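Side-chain contact in phycocyanobilin lyase subunit beta (Nostoc sp. PCC 7120, PDB 5N3U), which pairs with the alpha subunit CpcE to form a lyase that is probably required for attaching the bilin chromophore to the phycocyanin alpha chain CpcA: residues Thr47-Ala52 and Arg79-Arg84. Numbering follows the deposited sequence.
Sequences TAAAIA and RAYSIR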
loop_
_atom_site.group_PDB
_atom_site.type_symbol
_atom_site.label_atom_id
_atom_site.label_comp_id
_atom_site.label_asym_id
_atom_site.label_seq_id
_atom_site.Cartn_x
_atom_site.Cartn_y
_atom_site.Cartn_z
ATOM N N THR B 47 11.014 3.926 -17.111
ATOM C CA THR B 47 12.134 4.030 -18.013
ATOM C C THR B 47 13.461 4.375 -17.287
ATOM O O THR B 47 14.416 3.643 -17.420
ATOM C CB THR B 47 11.826 5.063 -19.134
ATOM O OG1 THR B 47 10.556 4.727 -19.703
ATOM C CG2 THR B 47 12.881 4.993 -20.250
ATOM N N ALA B 48 13.489 5.465 -16.524
ATOM C CA ALA B 48 14.647 5.879 -15.756
ATOM C C ALA B 48 15.052 4.786 -14.721
ATOM O O ALA B 48 16.229 4.469 -14.550
ATOM C CB ALA B 48 14.376 7.184 -14.994
ATOM N N ALA B 49 14.090 4.270 -13.980
ATOM C CA ALA B 49 14.393 3.223 -13.001
ATOM C C ALA B 49 15.009 2.029 -13.702
ATOM O O ALA B 49 16.016 1.466 -13.239
ATOM C CB ALA B 49 13.124 2.837 -12.236
ATOM N N ALA B 50 14.445 1.611 -14.819
ATOM C CA ALA B 50 14.976 0.413 -15.511
ATOM C C ALA B 50 16.414 0.624 -15.994
ATOM O O ALA B 50 17.245 -0.277 -15.919
ATOM C CB ALA B 50 14.072 -0.022 -16.649
ATOM N N ILE B 51 16.756 1.845 -16.370
ATOM C CA ILE B 51 18.144 2.168 -16.681
ATOM C C ILE B 51 19.044 2.116 -15.451
ATOM O O ILE B 51 20.192 1.631 -15.509
ATOM C CB ILE B 51 18.242 3.570 -17.373
ATOM C CG1 ILE B 51 17.726 3.454 -18.812
ATOM C CG2 ILE B 51 19.641 4.186 -17.308
ATOM C CD1 ILE B 51 17.028 4.719 -19.319
ATOM N N ALA B 52 18.584 2.669 -14.335
ATOM C CA ALA B 52 19.400 2.632 -13.127
ATOM C C ALA B 52 19.624 1.200 -12.679
ATOM O O ALA B 52 20.723 0.831 -12.243
ATOM C CB ALA B 52 18.776 3.454 -12.033
ATOM N N ARG B 79 10.896 -0.166 -4.016
ATOM C CA ARG B 79 11.337 -1.384 -3.389
ATOM C C ARG B 79 11.355 -2.550 -4.356
ATOM O O ARG B 79 12.251 -3.408 -4.289
ATOM C CB ARG B 79 10.468 -1.634 -2.140
ATOM C CG ARG B 79 10.887 -2.802 -1.335
ATOM C CD ARG B 79 10.319 -2.742 0.110
ATOM N NE ARG B 79 8.874 -2.947 0.172
ATOM C CZ ARG B 79 7.925 -2.000 0.345
ATOM N NH1 ARG B 79 6.663 -2.370 0.379
ATOM N NH2 ARG B 79 8.221 -0.679 0.430
ATOM N N ALA B 80 10.395 -2.586 -5.275
ATOM C CA ALA B 80 10.277 -3.625 -6.198
ATOM C C ALA B 80 11.521 -3.627 -7.108
ATOM O O ALA B 80 11.982 -4.657 -7.488
ATOM C CB ALA B 80 9.050 -3.416 -7.044
ATOM N N TYR B 81 12.013 -2.449 -7.459
ATOM C CA TYR B 81 13.224 -2.308 -8.267
ATOM C C TYR B 81 14.427 -2.763 -7.512
ATOM O O TYR B 81 15.286 -3.441 -8.099
ATOM C CB TYR B 81 13.451 -0.856 -8.753
ATOM C CG TYR B 81 12.539 -0.493 -9.883
ATOM C CD1 TYR B 81 12.737 -1.054 -11.153
ATOM C CD2 TYR B 81 11.502 0.430 -9.719
ATOM C CE1 TYR B 81 11.900 -0.720 -12.225
ATOM C CE2 TYR B 81 10.646 0.788 -10.782
ATOM C CZ TYR B 81 10.847 0.178 -12.028
ATOM O OH TYR B 81 10.045 0.543 -13.107
ATOM N N SER B 82 14.543 -2.453 -6.229
ATOM C CA SER B 82 15.658 -2.974 -5.436
ATOM C C SER B 82 15.674 -4.489 -5.464
ATOM O O SER B 82 16.695 -5.118 -5.688
ATOM C CB SER B 82 15.634 -2.503 -4.012
ATOM O OG SER B 82 15.892 -1.135 -3.935
ATOM N N ILE B 83 14.531 -5.073 -5.212
ATOM C CA ILE B 83 14.415 -6.507 -5.153
ATOM C C ILE B 83 14.697 -7.132 -6.516
ATOM O O ILE B 83 15.325 -8.169 -6.611
ATOM C CB ILE B 83 13.061 -6.928 -4.655
ATOM C CG1 ILE B 83 12.802 -6.348 -3.239
ATOM C CG2 ILE B 83 12.988 -8.458 -4.691
ATOM C CD1 ILE B 83 13.808 -6.767 -2.208
ATOM N N ARG B 84 14.162 -6.534 -7.581
ATOM C CA ARG B 84 14.421 -7.032 -8.911
ATOM C C ARG B 84 15.947 -7.002 -9.282
ATOM O O ARG B 84 16.470 -7.898 -9.932
ATOM C CB ARG B 84 13.572 -6.295 -9.943
ATOM C CG ARG B 84 13.535 -6.995 -11.321
ATOM C CD ARG B 84 12.440 -6.466 -12.265
ATOM N NE ARG B 84 11.170 -6.177 -11.564
ATOM C CZ ARG B 84 10.681 -4.985 -11.227
ATOM N NH1 ARG B 84 11.338 -3.872 -11.437
ATOM N NH2 ARG B 84 9.499 -4.910 -10.608
#
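Two helices of an all-helical, HEAT-repeat-like solenoid meet here through a single CH-pi contact, Ala49 on Tyr81. Ala49 lies on helix 46-59 and Tyr81 on helix 76-89. The CA atoms of Ala49 and Tyr81 are 7.4 Å apart. In Tyr81 a chi1 of -76° sets CG opposite the carbonyl carbon and close to the backbone N. This carries the ring toward helix 46-59, and chi2 (-71°) sets which way its face is turned. The methyl CB of Ala49 sits over one face of the phenol ring, 3.5 Å from the ring centroid and only 15° off the ring normal. The backbone of Ala50 approaches more loosely and obliquely, with its N 4.3 Å from Tyr81 CE1. No hydrogen bond links the two segments. The Tyr81 ring also meets the ring of Phe41. Within helix 76-89, Tyr81 CD1 lies in plane at the edge of the Arg84 guanidinium, and Arg84 NE makes a hydrogen bond to Leu276 O of the alpha subunit. A serine in place of Tyr81 would probably open a gap between the helices and leave the Ala49 methyl without its aromatic partner. The methyl leans slightly to the hydroxyl half of the ring: Ala49 CB is 3.5 Å from Tyr81 CZ but 4.1 Å from Tyr81 CG.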